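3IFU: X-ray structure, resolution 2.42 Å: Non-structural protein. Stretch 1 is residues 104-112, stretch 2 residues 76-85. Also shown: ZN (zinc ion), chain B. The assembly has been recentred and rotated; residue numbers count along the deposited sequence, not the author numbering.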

# COMPACT_ATOMS: atom_id res chain seq x y z
N GLU A 104 4.76 -1.26 -21.05
CA GLU A 104 5.88 -2.20 -21.13
C GLU A 104 5.42 -3.63 -20.85
O GLU A 104 5.62 -4.53 -21.65
CB GLU A 104 6.98 -1.83 -20.13
CG GLU A 104 7.96 -0.80 -20.61
CD GLU A 104 8.75 -1.25 -21.83
OE1 GLU A 104 8.96 -2.47 -22.01
OE2 GLU A 104 9.17 -0.37 -22.61
N ILE A 105 4.80 -3.82 -19.69
CA ILE A 105 4.32 -5.13 -19.26
C ILE A 105 3.28 -5.71 -20.22
O ILE A 105 3.40 -6.87 -20.63
CB ILE A 105 3.79 -5.04 -17.80
CG1 ILE A 105 4.96 -4.74 -16.85
CG2 ILE A 105 3.11 -6.34 -17.40
CD1 ILE A 105 4.59 -4.60 -15.40
N TYR A 106 2.28 -4.92 -20.59
CA TYR A 106 1.26 -5.38 -21.53
C TYR A 106 1.91 -5.87 -22.82
O TYR A 106 1.55 -6.92 -23.35
CB TYR A 106 0.28 -4.25 -21.87
CG TYR A 106 -0.95 -4.22 -21.02
CD1 TYR A 106 -0.87 -3.96 -19.65
CD2 TYR A 106 -2.21 -4.45 -21.58
CE1 TYR A 106 -2.00 -3.92 -18.86
CE2 TYR A 106 -3.35 -4.41 -20.79
CZ TYR A 106 -3.24 -4.15 -19.44
OH TYR A 106 -4.37 -4.15 -18.65
N ARG A 107 2.86 -5.09 -23.33
CA ARG A 107 3.56 -5.45 -24.56
C ARG A 107 4.24 -6.81 -24.41
O ARG A 107 4.06 -7.71 -25.23
CB ARG A 107 4.59 -4.38 -24.91
CG ARG A 107 5.39 -4.71 -26.15
CD ARG A 107 6.13 -3.51 -26.69
NE ARG A 107 7.32 -3.19 -25.93
CZ ARG A 107 8.14 -2.19 -26.25
NH1 ARG A 107 7.87 -1.42 -27.30
NH2 ARG A 107 9.23 -1.95 -25.52
N ALA A 108 5.02 -6.96 -23.35
CA ALA A 108 5.73 -8.20 -23.09
C ALA A 108 4.75 -9.34 -22.78
O ALA A 108 5.09 -10.52 -22.97
CB ALA A 108 6.70 -8.01 -21.93
N GLY A 109 3.56 -8.99 -22.30
CA GLY A 109 2.55 -9.99 -21.97
C GLY A 109 2.98 -10.95 -20.87
O GLY A 109 2.47 -12.07 -20.76
N GLN A 110 3.92 -10.50 -20.06
CA GLN A 110 4.45 -11.29 -18.96
C GLN A 110 5.46 -10.44 -18.20
O GLN A 110 5.85 -9.38 -18.68
CB GLN A 110 5.14 -12.54 -19.50
CG GLN A 110 6.19 -12.25 -20.57
CD GLN A 110 6.91 -13.51 -21.06
OE1 GLN A 110 6.27 -14.51 -21.41
NE2 GLN A 110 8.24 -13.45 -21.11
N LEU A 111 5.86 -10.90 -17.02
CA LEU A 111 6.84 -10.17 -16.23
C LEU A 111 8.12 -10.97 -16.30
O LEU A 111 8.11 -12.19 -16.12
CB LEU A 111 6.36 -10.02 -14.78
CG LEU A 111 6.92 -8.87 -13.93
CD1 LEU A 111 7.08 -7.58 -14.76
CD2 LEU A 111 5.97 -8.64 -12.77
N THR A 112 9.24 -10.30 -16.56
CA THR A 112 10.50 -11.00 -16.68
C THR A 112 11.68 -10.14 -16.21
O THR A 112 11.56 -8.92 -16.12
CB THR A 112 10.71 -11.40 -18.15
OG1 THR A 112 11.77 -12.35 -18.23
CG2 THR A 112 11.07 -10.19 -18.99
ZN ZN B . 0.41 -16.53 -12.54
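Stretch 2 (76-85) CWLSAIFPIA

Stretch 2 packs against stretch 1 through apolar side chains, and no hydrogen bond joins the two. Together they bury 448 Å² of surface. Residues 76-80 have helical phi/psi without the regular bonds of a helix, and residues 81-85 are helical, and this helix continues later in the chain. Stretch 1 begins as the end of a helix, 104-108, and then turns into a loop. The two helices run in roughly opposing directions, with a signed crossing angle of 137°. Their axes come no closer than 12.4 Å, so side chains must fill the space between them.

Glu-104 does not reach stretch 2. It pairs with Arg-107, one turn on, in a salt bridge of 3.3 Å between Glu-104 OE2 and Arg-107 NH2. The oxygen lies well out of the guanidinium plane, so the attraction is one of charge alone.

Ile-105 points toward stretch 2 and is buried there. Its CG2 lies 3.1 Å from Trp-77 CE3, a tight contact. Its CD1 touches two isoleucines, 4.1 Å from Ile-81 CG1 and 4.2 Å from Ile-84 CD1. The CA atoms of Ile-105 and Ile-81 are 7.6 Å apart.

Tyr-106 leaves its backbone sideways, but the end of its ring comes nearer. Trp-77 presents its edge to the face of this ring, with planes at 78° and Tyr-106 CD1 3.7 Å from Trp-77 CZ3. At the edge of the tyrosine ring, Ile-81 CD1 sits 3.5 Å from Tyr-106 CE1. Leu-78 CD2 is 3.6 Å from the same Tyr-106 CE1.

Arg-107 points away, and Ala-108 is out of reach. Gly-109 ends the helical run with a positive phi of 62°, a value that favours glycine. Its O is 3.4 Å from Trp-77 NE1, but the angle is too poor for a hydrogen bond.

The CA-to-CB bond of Gln-110 points away, and its backbone meets stretch 2. Its CA lies over the face of the tryptophan, 4.0 Å from the centroid of the Trp-77 five-membered ring, in a CH-pi contact. Trp-77 thus touches both the helix and the loop of stretch 1, and has the largest covered area, 119 Å².

Leu-111 lies beside the start of the tryptophan side chain, with Leu-111 CB 4.1 Å from Trp-77 CB. Its CD2 packs 3.5 Å from Ala-80 CB and 4.2 Å from Ile-84 CD1. Thr-112 makes no contact.

Cys-76 also stays clear of stretch 1; its SG binds the zinc ion ZN at 2.5 Å.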

# COMPACT_ATOMS: atom_id res chain seq x y z
N CYS A 76 -1.16 -12.90 -14.02
CA CYS A 76 -1.00 -12.36 -12.68
C CYS A 76 -0.13 -11.10 -12.65
O CYS A 76 -0.10 -10.39 -11.65
CB CYS A 76 -0.45 -13.44 -11.73
SG CYS A 76 1.18 -14.14 -12.10
N TRP A 77 0.56 -10.82 -13.76
CA TRP A 77 1.40 -9.63 -13.84
C TRP A 77 0.55 -8.36 -13.81
O TRP A 77 1.06 -7.28 -13.56
CB TRP A 77 2.25 -9.63 -15.12
CG TRP A 77 1.51 -10.03 -16.35
CD1 TRP A 77 1.42 -11.29 -16.87
CD2 TRP A 77 0.72 -9.19 -17.20
NE1 TRP A 77 0.63 -11.29 -17.99
CE2 TRP A 77 0.19 -10.01 -18.22
CE3 TRP A 77 0.41 -7.82 -17.20
CZ2 TRP A 77 -0.63 -9.51 -19.24
CZ3 TRP A 77 -0.41 -7.32 -18.22
CH2 TRP A 77 -0.92 -8.16 -19.22
N LEU A 78 -0.75 -8.51 -14.09
CA LEU A 78 -1.66 -7.37 -14.07
C LEU A 78 -1.71 -6.82 -12.65
O LEU A 78 -2.07 -5.66 -12.42
CB LEU A 78 -3.07 -7.80 -14.50
CG LEU A 78 -3.34 -7.92 -16.00
CD1 LEU A 78 -4.74 -8.47 -16.22
CD2 LEU A 78 -3.21 -6.56 -16.65
N SER A 79 -1.33 -7.68 -11.71
CA SER A 79 -1.30 -7.35 -10.30
C SER A 79 0.01 -6.67 -9.88
O SER A 79 0.09 -6.08 -8.81
CB SER A 79 -1.51 -8.64 -9.51
OG SER A 79 -1.30 -8.45 -8.13
N ALA A 80 1.04 -6.74 -10.73
CA ALA A 80 2.33 -6.12 -10.40
C ALA A 80 2.50 -4.71 -10.97
O ALA A 80 3.42 -3.98 -10.57
CB ALA A 80 3.46 -7.01 -10.88
N ILE A 81 1.60 -4.32 -11.87
CA ILE A 81 1.68 -3.00 -12.50
C ILE A 81 1.69 -1.81 -11.51
O ILE A 81 2.60 -0.97 -11.57
CB ILE A 81 0.54 -2.81 -13.53
CG1 ILE A 81 0.61 -3.92 -14.58
CG2 ILE A 81 0.67 -1.45 -14.21
CD1 ILE A 81 -0.27 -3.72 -15.78
N PHE A 82 0.71 -1.75 -10.62
CA PHE A 82 0.65 -0.67 -9.65
C PHE A 82 1.84 -0.62 -8.67
O PHE A 82 2.45 0.43 -8.50
CB PHE A 82 -0.66 -0.71 -8.86
CG PHE A 82 -0.78 0.38 -7.84
CD1 PHE A 82 -0.96 1.70 -8.23
CD2 PHE A 82 -0.63 0.10 -6.49
CE1 PHE A 82 -0.98 2.73 -7.29
CE2 PHE A 82 -0.64 1.12 -5.54
CZ PHE A 82 -0.82 2.44 -5.95
N PRO A 83 2.16 -1.74 -8.00
CA PRO A 83 3.29 -1.72 -7.05
C PRO A 83 4.62 -1.29 -7.68
O PRO A 83 5.37 -0.52 -7.08
CB PRO A 83 3.34 -3.16 -6.55
CG PRO A 83 1.92 -3.56 -6.59
CD PRO A 83 1.45 -3.03 -7.92
N ILE A 84 4.91 -1.78 -8.88
CA ILE A 84 6.15 -1.41 -9.56
C ILE A 84 6.14 0.08 -9.89
O ILE A 84 7.15 0.76 -9.76
CB ILE A 84 6.37 -2.23 -10.86
CG1 ILE A 84 6.66 -3.69 -10.51
CG2 ILE A 84 7.51 -1.63 -11.66
CD1 ILE A 84 6.61 -4.62 -11.70
N ALA A 85 5.00 0.59 -10.32
CA ALA A 85 4.90 2.00 -10.65
C ALA A 85 5.01 2.88 -9.40
O ALA A 85 5.69 3.90 -9.43
CB ALA A 85 3.60 2.28 -11.39